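Local coordinates for protein halogenase PltM (Pseudomonas fluorescens, PDB 6BZN) that halogenates phenolic compounds using chloride, bromide or iodide, probably as an FAD-dependent enzyme, at residues 247-252 / 306-311; 256-261 / 293-298; 274-279 / 316-321; 344-349 / 391-396; 350-355 / 397-402. One frame throughout, in Å; residues are numbered along the deposited sequence. Where two conformers were deposited one is given.

Contact 1: residues 247-252 / 306-311; sequences STLHHI and GEHFKD
On strand 248-253 of the mixed sheet, H251 and L249 receive H308, which comes from the type I turn G306-F309 in the loop between helix 303-306 and strand 313-321. H308 sets CG opposite its carbonyl carbon (chi1 -74°), carrying its ring toward the strand. The two imidazoles approach from opposite directions and join through one hydrogen bond between H251 NE2 and H308 NE2, 3.0 Å long and close to straight at 161°; either nitrogen could donate. They touch rim to rim, neither lying over the other's face: the ring centroids are 5.1 Å apart and the planes turned by 59°. Each ring has a second tie on its other nitrogen, H251 ND1 to H115 NE2 and H308 ND1 to the carbonyl oxygen of K226, which should restrict the rotation of both rings. L249 splits its methyls between the two rings. CD1 lies over one face of the H251 ring, offset toward the rim, while CD2 meets H308 NE2 obliquely at 3.8 Å. Behind H308 the turn is closed by F309 N to G306 O at 2.9 Å. The result is a loop turn docked through a histidine pair onto the mixed sheet, which in flavin-dependent halogenases stands beside the parallel sheet of the nucleotide-binding fold.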
# COMPACT_ATOMS: atom_id res chain seq x y z
N SER A 247 10.23 4.81 12.35
CA SER A 247 9.96 3.67 11.50
C SER A 247 8.46 3.38 11.51
O SER A 247 7.73 3.84 12.39
CB SER A 247 10.71 2.44 12.01
OG SER A 247 10.04 1.82 13.10
N THR A 248 8.02 2.61 10.54
CA THR A 248 6.71 1.98 10.61
C THR A 248 6.85 0.75 11.49
O THR A 248 7.41 -0.26 11.07
CB THR A 248 6.24 1.57 9.22
OG1 THR A 248 6.38 2.69 8.33
CG2 THR A 248 4.80 1.05 9.23
N LEU A 249 6.32 0.83 12.70
CA LEU A 249 6.49 -0.19 13.70
C LEU A 249 5.30 -1.13 13.68
O LEU A 249 4.14 -0.68 13.75
CB LEU A 249 6.67 0.47 15.06
CG LEU A 249 6.56 -0.35 16.34
CD1 LEU A 249 7.52 -1.53 16.34
CD2 LEU A 249 6.81 0.57 17.52
N HIS A 250 5.59 -2.43 13.58
CA HIS A 250 4.61 -3.49 13.54
C HIS A 250 4.80 -4.35 14.78
O HIS A 250 5.84 -5.01 14.92
CB HIS A 250 4.86 -4.39 12.32
CG HIS A 250 4.87 -3.68 11.00
ND1 HIS A 250 5.88 -2.82 10.62
CD2 HIS A 250 4.02 -3.75 9.94
CE1 HIS A 250 5.63 -2.37 9.40
NE2 HIS A 250 4.51 -2.91 8.97
N HIS A 251 3.83 -4.32 15.69
CA HIS A 251 3.82 -5.23 16.83
C HIS A 251 3.04 -6.45 16.39
O HIS A 251 1.85 -6.32 16.08
CB HIS A 251 3.14 -4.59 18.02
CG HIS A 251 3.95 -3.53 18.67
ND1 HIS A 251 5.16 -3.78 19.28
CD2 HIS A 251 3.73 -2.20 18.80
CE1 HIS A 251 5.65 -2.66 19.77
NE2 HIS A 251 4.80 -1.69 19.50
N ILE A 252 3.70 -7.60 16.34
CA ILE A 252 3.10 -8.80 15.76
C ILE A 252 2.93 -9.86 16.85
O ILE A 252 3.70 -9.92 17.82
CB ILE A 252 3.91 -9.32 14.55
CG1 ILE A 252 5.37 -9.63 14.93
CG2 ILE A 252 3.89 -8.29 13.44
CD1 ILE A 252 6.16 -10.41 13.89
N GLY A 306 0.99 -2.02 25.37
CA GLY A 306 0.36 -1.05 26.26
C GLY A 306 1.27 0.06 26.76
O GLY A 306 0.80 1.17 27.04
N GLU A 307 2.57 -0.20 26.84
CA GLU A 307 3.52 0.85 27.25
C GLU A 307 3.52 2.10 26.33
O GLU A 307 3.95 3.17 26.76
CB GLU A 307 4.94 0.29 27.41
CG GLU A 307 5.09 -0.75 28.53
CD GLU A 307 4.72 -0.24 29.92
OE1 GLU A 307 4.30 -1.06 30.75
OE2 GLU A 307 4.83 0.97 30.20
N HIS A 308 3.06 1.97 25.10
CA HIS A 308 2.92 3.14 24.23
C HIS A 308 1.82 4.09 24.65
O HIS A 308 1.86 5.26 24.27
CB HIS A 308 2.59 2.76 22.79
CG HIS A 308 3.72 2.18 22.03
ND1 HIS A 308 4.76 2.94 21.55
CD2 HIS A 308 3.95 0.92 21.60
CE1 HIS A 308 5.60 2.16 20.89
NE2 HIS A 308 5.12 0.94 20.90
N PHE A 309 0.82 3.59 25.37
CA PHE A 309 -0.50 4.24 25.44
C PHE A 309 -0.91 4.74 26.82
O PHE A 309 -2.05 5.17 26.99
CB PHE A 309 -1.56 3.28 24.91
CG PHE A 309 -1.30 2.86 23.49
CD1 PHE A 309 -1.44 3.78 22.46
CD2 PHE A 309 -0.87 1.58 23.19
CE1 PHE A 309 -1.20 3.42 21.14
CE2 PHE A 309 -0.62 1.21 21.87
CZ PHE A 309 -0.77 2.13 20.85
N LYS A 310 0.01 4.74 27.79
CA LYS A 310 -0.33 5.07 29.18
C LYS A 310 -0.92 6.47 29.32
O LYS A 310 -1.87 6.66 30.07
CB LYS A 310 0.89 4.95 30.11
CG LYS A 310 1.42 3.54 30.27
CD LYS A 310 0.47 2.69 31.09
CE LYS A 310 0.94 1.26 31.16
NZ LYS A 310 0.19 0.55 32.24
N ASP A 311 -0.37 7.42 28.56
CA ASP A 311 -0.86 8.79 28.54
C ASP A 311 -1.54 9.18 27.23
O ASP A 311 -1.84 10.36 27.04
CB ASP A 311 0.32 9.73 28.81
CG ASP A 311 1.00 9.44 30.14
OD1 ASP A 311 0.27 9.28 31.14
OD2 ASP A 311 2.25 9.36 30.19

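Contact 2: residues 256-261 / 293-298; sequences GWLWVI and IEFRKL
The backbones of strand segment 256-261 and helix segment 293-298 stay well apart, nearest at L258 and L298 with their CA atoms 9.5 Å from each other, and side chains bridge the gap. L258 supplies the whole strand side through one methyl: CD1 meets L298 CD2 at 3.8 Å and F295 CE1 at 4.0 Å. L258 touches F295 at the ring edge, near the ring plane, and these two side chains cross at about a right angle. L298 holds CG opposite its backbone N (chi1 -173°), which extends CD2 toward the strand. F295 and L298 lie three residues apart, close to one helical turn, and so present a common apolar surface. The charged residues of the helix take no part in the contact. K297 NZ bridges to E294 OE2 at 3.0 Å, arriving from above the carboxylate plane, and E294 OE2 also accepts from the backbone N of T288 and E289. The contact itself is thus purely apolar: van der Waals packing of buried hydrocarbon joins this helix to the sheet.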
# COMPACT_ATOMS: atom_id res chain seq x y z
N GLY A 256 -2.70 -11.62 15.11
CA GLY A 256 -2.80 -10.30 14.52
C GLY A 256 -1.61 -9.41 14.68
O GLY A 256 -0.51 -9.85 15.04
N TRP A 257 -1.83 -8.13 14.42
CA TRP A 257 -0.78 -7.15 14.56
C TRP A 257 -1.33 -5.75 14.76
O TRP A 257 -2.51 -5.48 14.49
CB TRP A 257 0.16 -7.20 13.36
CG TRP A 257 -0.37 -6.64 12.07
CD1 TRP A 257 -1.25 -7.23 11.20
CD2 TRP A 257 0.02 -5.40 11.46
NE1 TRP A 257 -1.45 -6.42 10.11
CE2 TRP A 257 -0.67 -5.30 10.24
CE3 TRP A 257 0.87 -4.35 11.84
CZ2 TRP A 257 -0.54 -4.18 9.40
CZ3 TRP A 257 1.02 -3.27 11.01
CH2 TRP A 257 0.31 -3.18 9.80
N LEU A 258 -0.46 -4.87 15.27
CA LEU A 258 -0.79 -3.48 15.51
C LEU A 258 0.32 -2.58 14.96
O LEU A 258 1.53 -2.87 15.14
CB LEU A 258 -1.03 -3.24 17.01
CG LEU A 258 -1.23 -1.80 17.53
CD1 LEU A 258 -2.10 -1.76 18.79
CD2 LEU A 258 0.10 -1.10 17.81
N TRP A 259 -0.07 -1.49 14.31
CA TRP A 259 0.88 -0.52 13.79
C TRP A 259 0.98 0.71 14.68
O TRP A 259 -0.02 1.14 15.24
CB TRP A 259 0.55 -0.13 12.35
CG TRP A 259 -0.56 0.91 12.05
CD1 TRP A 259 -0.58 2.24 12.38
CD2 TRP A 259 -1.74 0.69 11.27
NE1 TRP A 259 -1.70 2.85 11.86
CE2 TRP A 259 -2.43 1.92 11.18
CE3 TRP A 259 -2.28 -0.44 10.62
CZ2 TRP A 259 -3.64 2.06 10.48
CZ3 TRP A 259 -3.49 -0.30 9.93
CH2 TRP A 259 -4.16 0.93 9.87
N VAL A 260 2.20 1.26 14.76
CA VAL A 260 2.47 2.55 15.35
C VAL A 260 3.20 3.35 14.27
O VAL A 260 4.35 3.04 13.89
CB VAL A 260 3.32 2.42 16.63
CG1 VAL A 260 3.54 3.78 17.28
CG2 VAL A 260 2.65 1.47 17.62
N ILE A 261 2.52 4.37 13.74
CA ILE A 261 2.96 5.15 12.60
C ILE A 261 2.89 6.61 13.01
O ILE A 261 1.86 7.27 12.82
CB ILE A 261 2.09 4.83 11.37
CG1 ILE A 261 2.37 3.41 10.90
CG2 ILE A 261 2.34 5.78 10.21
CD1 ILE A 261 1.52 2.95 9.75
N ILE A 293 -13.08 -1.15 23.71
CA ILE A 293 -13.01 -2.34 24.58
C ILE A 293 -12.04 -3.38 23.99
O ILE A 293 -11.21 -3.94 24.70
CB ILE A 293 -14.41 -2.94 24.87
CG1 ILE A 293 -15.27 -1.95 25.68
CG2 ILE A 293 -14.30 -4.27 25.62
CD1 ILE A 293 -16.76 -2.18 25.55
N GLU A 294 -12.13 -3.61 22.68
CA GLU A 294 -11.20 -4.51 22.01
C GLU A 294 -9.75 -4.00 22.14
O GLU A 294 -8.83 -4.80 22.36
CB GLU A 294 -11.58 -4.71 20.54
CG GLU A 294 -12.88 -5.49 20.32
CD GLU A 294 -12.78 -6.97 20.72
OE1 GLU A 294 -11.69 -7.57 20.66
OE2 GLU A 294 -13.83 -7.54 21.09
N PHE A 295 -9.56 -2.69 22.04
CA PHE A 295 -8.24 -2.09 22.20
C PHE A 295 -7.68 -2.39 23.60
O PHE A 295 -6.57 -2.90 23.73
CB PHE A 295 -8.28 -0.58 21.92
CG PHE A 295 -6.93 0.09 21.96
CD1 PHE A 295 -5.91 -0.31 21.10
CD2 PHE A 295 -6.68 1.15 22.84
CE1 PHE A 295 -4.67 0.30 21.14
CE2 PHE A 295 -5.44 1.77 22.87
CZ PHE A 295 -4.43 1.35 22.02
N ARG A 296 -8.49 -2.14 24.62
CA ARG A 296 -8.07 -2.41 26.00
C ARG A 296 -7.79 -3.89 26.25
O ARG A 296 -6.82 -4.21 26.95
CB ARG A 296 -9.09 -1.88 27.02
CG ARG A 296 -9.29 -0.37 27.01
CD ARG A 296 -8.04 0.43 27.41
NE ARG A 296 -7.96 1.70 26.69
CZ ARG A 296 -6.95 2.58 26.75
NH1 ARG A 296 -5.90 2.36 27.54
NH2 ARG A 296 -7.00 3.70 26.02
N LYS A 297 -8.61 -4.79 25.69
CA LYS A 297 -8.34 -6.23 25.78
C LYS A 297 -6.99 -6.60 25.16
O LYS A 297 -6.23 -7.40 25.72
CB LYS A 297 -9.46 -7.07 25.17
CG LYS A 297 -10.75 -7.07 26.00
CD LYS A 297 -11.77 -8.12 25.55
CE LYS A 297 -12.28 -7.86 24.15
NZ LYS A 297 -13.37 -8.81 23.76
N LEU A 298 -6.69 -6.01 24.00
CA LEU A 298 -5.41 -6.24 23.33
C LEU A 298 -4.25 -5.81 24.23
O LEU A 298 -3.27 -6.56 24.37
CB LEU A 298 -5.35 -5.47 22.01
CG LEU A 298 -4.14 -5.76 21.12
CD1 LEU A 298 -4.18 -7.19 20.64
CD2 LEU A 298 -4.10 -4.80 19.94

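Contact 3: residues 274-279 / 316-321; sequences CSIGFQ and REWIYA
W318 NE1 is hydrogen-bonded to E292 OE2, a tie that limits how the indole can turn while its six-membered ring reaches across to F278 and I276. F278 presents its edge to that ring in an offset edge-to-face pair, the centroids 5.3 Å apart and the planes at 80°. CE1 leads, 3.6 Å from W318 CH2 and equally near CZ3. F278 puts CG between its backbone N and carbonyl carbon (chi1 63°) and thereby swings its ring end toward the tryptophan. On the flank I276 CG2 makes a looser apolar contact with W318 CH2 at 4.2 Å. The two strands are not direct neighbours, the nearest CA atoms, of F278 and Y320, being 9.6 Å apart. Strand 215-223 runs between them, antiparallel to both, and W318 reaches over its T220 and M222. F218 of that strand stacks with F278. Helix 291-301 closes the same layer, with L298 against F278 and both F295 and P291 against W318.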
# COMPACT_ATOMS: atom_id res chain seq x y z
N CYS A 274 -0.31 10.31 15.99
CA CYS A 274 0.23 9.04 15.63
C CYS A 274 -0.91 8.13 15.16
O CYS A 274 -1.95 8.00 15.82
CB CYS A 274 0.95 8.45 16.84
SG CYS A 274 1.73 6.84 16.58
N SER A 275 -0.70 7.48 14.02
CA SER A 275 -1.69 6.55 13.51
C SER A 275 -1.54 5.20 14.18
O SER A 275 -0.42 4.71 14.34
CB SER A 275 -1.56 6.43 11.99
OG SER A 275 -2.52 5.54 11.48
N ILE A 276 -2.68 4.62 14.57
CA ILE A 276 -2.72 3.35 15.27
C ILE A 276 -3.78 2.48 14.59
O ILE A 276 -4.93 2.91 14.42
CB ILE A 276 -3.09 3.52 16.77
CG1 ILE A 276 -2.11 4.47 17.49
CG2 ILE A 276 -3.17 2.16 17.46
CD1 ILE A 276 -0.66 4.02 17.59
N GLY A 277 -3.41 1.27 14.19
CA GLY A 277 -4.35 0.32 13.61
C GLY A 277 -4.06 -1.06 14.13
O GLY A 277 -2.89 -1.44 14.19
N PHE A 278 -5.07 -1.81 14.54
CA PHE A 278 -4.85 -3.21 14.91
C PHE A 278 -5.75 -4.14 14.12
O PHE A 278 -6.92 -3.82 13.85
CB PHE A 278 -4.87 -3.48 16.43
CG PHE A 278 -6.17 -3.19 17.12
CD1 PHE A 278 -6.49 -1.89 17.53
CD2 PHE A 278 -7.02 -4.22 17.47
CE1 PHE A 278 -7.67 -1.63 18.20
CE2 PHE A 278 -8.21 -3.96 18.15
CZ PHE A 278 -8.53 -2.67 18.52
N GLN A 279 -5.16 -5.26 13.70
CA GLN A 279 -5.77 -6.18 12.77
C GLN A 279 -5.78 -7.57 13.36
O GLN A 279 -4.79 -7.97 13.98
CB GLN A 279 -4.97 -6.27 11.46
CG GLN A 279 -5.04 -5.04 10.55
CD GLN A 279 -4.54 -3.76 11.19
OE1 GLN A 279 -5.29 -2.79 11.33
NE2 GLN A 279 -3.27 -3.74 11.59
N ARG A 316 -9.76 10.79 17.29
CA ARG A 316 -10.87 10.53 16.37
C ARG A 316 -11.69 9.38 16.95
O ARG A 316 -11.24 8.70 17.88
CB ARG A 316 -10.38 9.98 15.02
CG ARG A 316 -9.17 10.58 14.37
CD ARG A 316 -8.94 9.89 13.02
NE ARG A 316 -10.16 9.96 12.24
CZ ARG A 316 -10.62 11.06 11.62
NH1 ARG A 316 -9.92 12.20 11.63
NH2 ARG A 316 -11.78 11.00 10.99
N GLU A 317 -12.84 9.10 16.34
CA GLU A 317 -13.55 7.85 16.60
C GLU A 317 -12.80 6.71 15.93
O GLU A 317 -12.29 6.87 14.82
CB GLU A 317 -14.99 7.90 16.07
CG GLU A 317 -15.85 8.99 16.69
CD GLU A 317 -15.81 9.02 18.22
OE1 GLU A 317 -16.19 8.00 18.84
OE2 GLU A 317 -15.38 10.06 18.80
N TRP A 318 -12.71 5.58 16.62
CA TRP A 318 -12.26 4.34 16.00
C TRP A 318 -13.15 3.99 14.81
O TRP A 318 -14.35 4.23 14.84
CB TRP A 318 -12.32 3.16 16.99
CG TRP A 318 -11.28 3.11 18.05
CD1 TRP A 318 -11.44 3.45 19.37
CD2 TRP A 318 -9.94 2.64 17.91
NE1 TRP A 318 -10.27 3.24 20.05
CE2 TRP A 318 -9.34 2.74 19.18
CE3 TRP A 318 -9.18 2.16 16.84
CZ2 TRP A 318 -8.01 2.37 19.41
CZ3 TRP A 318 -7.87 1.79 17.07
CH2 TRP A 318 -7.29 1.90 18.35
N ILE A 319 -12.54 3.45 13.76
CA ILE A 319 -13.28 2.84 12.66
C ILE A 319 -12.99 1.35 12.73
O ILE A 319 -11.83 0.97 12.91
CB ILE A 319 -12.82 3.39 11.29
CG1 ILE A 319 -13.13 4.89 11.18
CG2 ILE A 319 -13.47 2.61 10.15
CD1 ILE A 319 -14.59 5.20 10.92
N TYR A 320 -14.03 0.53 12.61
CA TYR A 320 -13.90 -0.92 12.55
C TYR A 320 -14.37 -1.39 11.19
O TYR A 320 -15.44 -0.99 10.75
CB TYR A 320 -14.74 -1.57 13.64
CG TYR A 320 -14.85 -3.08 13.50
CD1 TYR A 320 -13.72 -3.89 13.51
CD2 TYR A 320 -16.09 -3.69 13.38
CE1 TYR A 320 -13.82 -5.28 13.39
CE2 TYR A 320 -16.20 -5.08 13.26
CZ TYR A 320 -15.07 -5.86 13.28
OH TYR A 320 -15.22 -7.23 13.16
N ALA A 321 -13.56 -2.22 10.53
CA ALA A 321 -13.95 -2.90 9.30
C ALA A 321 -13.86 -4.41 9.57
O ALA A 321 -12.76 -4.93 9.80
CB ALA A 321 -13.02 -2.49 8.15

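Contact 4: residues 344-349 / 391-396; sequences GFIDPL and NAVATN
I346 packs closely against helix 383-406, whereas the margin by N396 is looser and takes in a water. In the tight part I346 sets CG1 opposite its carbonyl carbon (chi1 -60°), bringing it 3.7 Å from V393 O and 3.8 Å from N396 CG; isoleucine and asparagine run antiparallel, side by side. I346 CD1 meets V393 CG1 at 3.9 Å. G344, lacking a side chain, lets V393 CG2 settle 4.0 Å from its CA, and lies about 4 Å (nearest atoms) from the side chain of Y326, part of an FAD site empty here. At the margin water 1 accepts from I346 N at 3.0 Å and weakly from N396 ND2 at 2.7 Å, and gives a weak bond to D347 O. L349 N to D347 OD1, 2.9 Å, makes an Asx turn. Direct contact between the segments is thus van der Waals, I346 lying on a carbonyl and an amide as well as on V393; water 1 makes the polar bridge, and D347 OD2 bonds directly to Y404 further along the helix.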
# COMPACT_ATOMS: atom_id res chain seq x y z
N GLY A 344 -9.27 -4.72 -5.68
CA GLY A 344 -8.89 -5.65 -4.65
C GLY A 344 -8.08 -5.02 -3.55
O GLY A 344 -7.36 -4.06 -3.79
N PHE A 345 -8.22 -5.55 -2.34
CA PHE A 345 -7.39 -5.14 -1.21
C PHE A 345 -7.14 -6.33 -0.31
O PHE A 345 -8.02 -7.15 -0.14
CB PHE A 345 -8.07 -4.04 -0.40
CG PHE A 345 -7.18 -3.45 0.66
CD1 PHE A 345 -6.17 -2.57 0.30
CD2 PHE A 345 -7.33 -3.78 1.99
CE1 PHE A 345 -5.33 -2.02 1.27
CE2 PHE A 345 -6.51 -3.23 2.96
CZ PHE A 345 -5.51 -2.34 2.60
N ILE A 346 -5.95 -6.40 0.29
CA ILE A 346 -5.62 -7.54 1.15
C ILE A 346 -5.46 -7.12 2.60
O ILE A 346 -6.20 -7.57 3.46
CB ILE A 346 -4.36 -8.27 0.62
CG1 ILE A 346 -4.60 -8.80 -0.81
CG2 ILE A 346 -3.97 -9.40 1.56
CD1 ILE A 346 -5.76 -9.78 -0.98
N ASP A 347 -4.49 -6.25 2.89
CA ASP A 347 -4.20 -5.90 4.27
C ASP A 347 -3.28 -4.69 4.31
O ASP A 347 -2.54 -4.47 3.36
CB ASP A 347 -3.54 -7.11 4.98
CG ASP A 347 -3.61 -7.05 6.50
OD1 ASP A 347 -2.71 -6.42 7.10
OD2 ASP A 347 -4.54 -7.68 7.12
N PRO A 348 -3.31 -3.91 5.39
CA PRO A 348 -2.30 -2.86 5.53
C PRO A 348 -0.86 -3.38 5.63
O PRO A 348 0.09 -2.61 5.38
CB PRO A 348 -2.69 -2.15 6.82
CG PRO A 348 -3.63 -3.08 7.53
CD PRO A 348 -4.35 -3.80 6.43
N LEU A 349 -0.68 -4.65 5.99
CA LEU A 349 0.64 -5.22 6.24
C LEU A 349 1.53 -5.15 5.02
O LEU A 349 1.21 -5.71 3.97
CB LEU A 349 0.53 -6.68 6.70
CG LEU A 349 1.86 -7.32 7.08
CD1 LEU A 349 2.40 -6.70 8.36
CD2 LEU A 349 1.74 -8.83 7.22
N ASN A 391 -2.80 -9.90 -10.74
CA ASN A 391 -1.59 -10.58 -10.26
C ASN A 391 -1.06 -9.95 -8.98
O ASN A 391 -0.61 -10.66 -8.08
CB ASN A 391 -0.47 -10.58 -11.31
CG ASN A 391 -0.73 -11.50 -12.48
OD1 ASN A 391 -1.73 -12.18 -12.54
ND2 ASN A 391 0.19 -11.50 -13.45
N ALA A 392 -1.09 -8.62 -8.91
CA ALA A 392 -0.65 -7.90 -7.70
C ALA A 392 -1.46 -8.24 -6.44
O ALA A 392 -0.89 -8.49 -5.37
CB ALA A 392 -0.68 -6.41 -7.96
N VAL A 393 -2.77 -8.31 -6.59
CA VAL A 393 -3.67 -8.67 -5.50
C VAL A 393 -3.43 -10.13 -5.07
O VAL A 393 -3.37 -10.44 -3.87
CB VAL A 393 -5.15 -8.40 -5.87
CG1 VAL A 393 -6.09 -8.94 -4.82
CG2 VAL A 393 -5.37 -6.89 -6.05
N ALA A 394 -3.27 -11.01 -6.05
CA ALA A 394 -2.97 -12.42 -5.77
C ALA A 394 -1.63 -12.56 -5.02
O ALA A 394 -1.56 -13.25 -4.00
CB ALA A 394 -2.94 -13.23 -7.05
N THR A 395 -0.60 -11.88 -5.49
CA THR A 395 0.71 -11.90 -4.81
C THR A 395 0.60 -11.33 -3.41
O THR A 395 1.13 -11.89 -2.47
CB THR A 395 1.77 -11.13 -5.61
OG1 THR A 395 1.99 -11.82 -6.85
CG2 THR A 395 3.11 -11.05 -4.85
N ASN A 396 -0.12 -10.22 -3.29
CA ASN A 396 -0.33 -9.55 -2.01
C ASN A 396 -1.04 -10.52 -1.02
O ASN A 396 -0.67 -10.60 0.15
CB ASN A 396 -1.15 -8.27 -2.28
CG ASN A 396 -1.18 -7.27 -1.13
OD1 ASN A 396 -0.66 -7.49 -0.01
ND2 ASN A 396 -1.79 -6.13 -1.41
O HOH W 1 -3.48 -4.78 0.20

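Contact 5: residues 350-355 / 397-402; sequences FSRGLI and DQLVSC
F350 turns CG opposite its carbonyl carbon (chi1 -62°), and L399 turns CG opposite its backbone N (chi1 171°); the leucine branches thereby arrive obliquely at one side of the phenylalanine ring. L399 CD2 comes to F350 CD2 at 3.7 Å, and CD1 lies 4.0 Å from F350 CE2. R352 adds the aliphatic part of its bent chain, CG standing 4.1 Å from L399 CD2. F350 and S351 both have positive phi in the turn leading into helix 352-374, and S351 itself and L354 belong to the FAD site of this flavoprotein. The R352 guanidinium has I355 CD1 3.3 Å above its plane, over the centre, and NH1 in a salt bridge to E69. W420 of helix 410-441 stacks on F350 and touches L399 as well. On the same helix as L399, S401 OG donates to D397 O at 2.8 Å, tilted 22° from the carbonyl plane, while S401 N reaches the same oxygen from the opposite face.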
# COMPACT_ATOMS: atom_id res chain seq x y z
N PHE A 350 2.66 -4.48 5.18
CA PHE A 350 3.64 -4.21 4.11
C PHE A 350 3.25 -3.11 3.14
O PHE A 350 4.00 -2.82 2.21
CB PHE A 350 4.06 -5.46 3.32
CG PHE A 350 4.73 -6.51 4.15
CD1 PHE A 350 5.91 -6.21 4.80
CD2 PHE A 350 4.21 -7.77 4.25
CE1 PHE A 350 6.57 -7.16 5.57
CE2 PHE A 350 4.85 -8.73 5.02
CZ PHE A 350 6.04 -8.43 5.67
N SER A 351 2.08 -2.49 3.35
CA SER A 351 1.68 -1.31 2.61
C SER A 351 1.78 -1.49 1.08
O SER A 351 2.25 -0.63 0.35
CB SER A 351 2.47 -0.09 3.14
OG SER A 351 1.76 1.09 2.89
N ARG A 352 1.30 -2.63 0.60
CA ARG A 352 1.33 -2.94 -0.83
C ARG A 352 0.26 -2.18 -1.64
O ARG A 352 0.44 -1.99 -2.84
CB ARG A 352 1.20 -4.45 -1.08
CG ARG A 352 2.25 -5.31 -0.37
CD ARG A 352 3.69 -4.88 -0.64
NE ARG A 352 4.03 -4.97 -2.06
CZ ARG A 352 5.23 -4.77 -2.59
NH1 ARG A 352 6.28 -4.45 -1.81
NH2 ARG A 352 5.39 -4.89 -3.90
N GLY A 353 -0.81 -1.75 -0.98
CA GLY A 353 -1.91 -1.04 -1.66
C GLY A 353 -1.47 0.19 -2.44
O GLY A 353 -1.79 0.34 -3.62
N LEU A 354 -0.70 1.07 -1.79
CA LEU A 354 -0.19 2.26 -2.46
C LEU A 354 0.69 1.93 -3.66
O LEU A 354 0.66 2.61 -4.68
CB LEU A 354 0.61 3.14 -1.49
CG LEU A 354 -0.23 3.96 -0.52
CD1 LEU A 354 0.69 4.52 0.56
CD2 LEU A 354 -0.99 5.07 -1.23
N ILE A 355 1.48 0.87 -3.51
CA ILE A 355 2.37 0.45 -4.57
C ILE A 355 1.55 0.04 -5.79
O ILE A 355 1.79 0.53 -6.90
CB ILE A 355 3.27 -0.73 -4.13
CG1 ILE A 355 4.17 -0.30 -2.97
CG2 ILE A 355 4.07 -1.23 -5.32
CD1 ILE A 355 4.99 -1.42 -2.35
N ASP A 397 -2.01 -11.28 -1.53
CA ASP A 397 -2.75 -12.27 -0.72
C ASP A 397 -1.82 -13.38 -0.19
O ASP A 397 -1.92 -13.75 0.98
CB ASP A 397 -3.87 -12.89 -1.54
CG ASP A 397 -4.83 -13.74 -0.70
OD1 ASP A 397 -5.13 -13.39 0.46
OD2 ASP A 397 -5.33 -14.74 -1.26
N GLN A 398 -0.93 -13.90 -1.04
CA GLN A 398 0.03 -14.92 -0.58
C GLN A 398 1.02 -14.32 0.41
O GLN A 398 1.23 -14.87 1.49
CB GLN A 398 0.76 -15.59 -1.75
CG GLN A 398 -0.05 -16.64 -2.50
CD GLN A 398 -0.39 -17.86 -1.66
OE1 GLN A 398 0.50 -18.53 -1.11
NE2 GLN A 398 -1.68 -18.17 -1.54
N LEU A 399 1.58 -13.16 0.06
CA LEU A 399 2.52 -12.50 0.97
C LEU A 399 1.94 -12.32 2.37
O LEU A 399 2.59 -12.68 3.36
CB LEU A 399 2.97 -11.15 0.41
CG LEU A 399 3.78 -10.24 1.33
CD1 LEU A 399 5.14 -10.85 1.63
CD2 LEU A 399 3.91 -8.85 0.74
N VAL A 400 0.73 -11.80 2.44
CA VAL A 400 0.14 -11.41 3.70
C VAL A 400 -0.35 -12.63 4.46
O VAL A 400 -0.08 -12.75 5.65
CB VAL A 400 -0.99 -10.36 3.51
CG1 VAL A 400 -1.79 -10.19 4.80
CG2 VAL A 400 -0.39 -9.03 3.09
N SER A 401 -1.06 -13.54 3.80
CA SER A 401 -1.54 -14.75 4.48
C SER A 401 -0.37 -15.54 5.07
O SER A 401 -0.42 -15.96 6.23
CB SER A 401 -2.38 -15.63 3.55
OG SER A 401 -1.65 -16.09 2.43
N CYS A 402 0.69 -15.72 4.30
CA CYS A 402 1.88 -16.43 4.82
C CYS A 402 2.55 -15.66 5.98
O CYS A 402 3.05 -16.28 6.91
CB CYS A 402 2.86 -16.73 3.69
SG CYS A 402 2.19 -17.92 2.49

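Contacts 1, 2 and 3 share the mixed sheet, where strands 248-253, 256-262 and 273-281 lie side by side; the centres of contacts 1 and 2, and of 2 and 3, are about 9 Å apart. Backbone hydrogen bonds, H251 N to L258 O (2.8 Å) and W259 N to G277 O (2.8 Å), tie the strands. F309 CE1 of contact 1 packs on I276 CD1 of contact 3 at 3.6 Å. Contacts 4 and 5, centres about 5 Å apart, follow one another along helix 383-406, and a long hydrogen bond, W257 NE1 to D347 OD1 at 3.3 Å, links contact 2 to contact 4. Contact 5 holds FAD-site residues S351 and L354; no FAD is bound here.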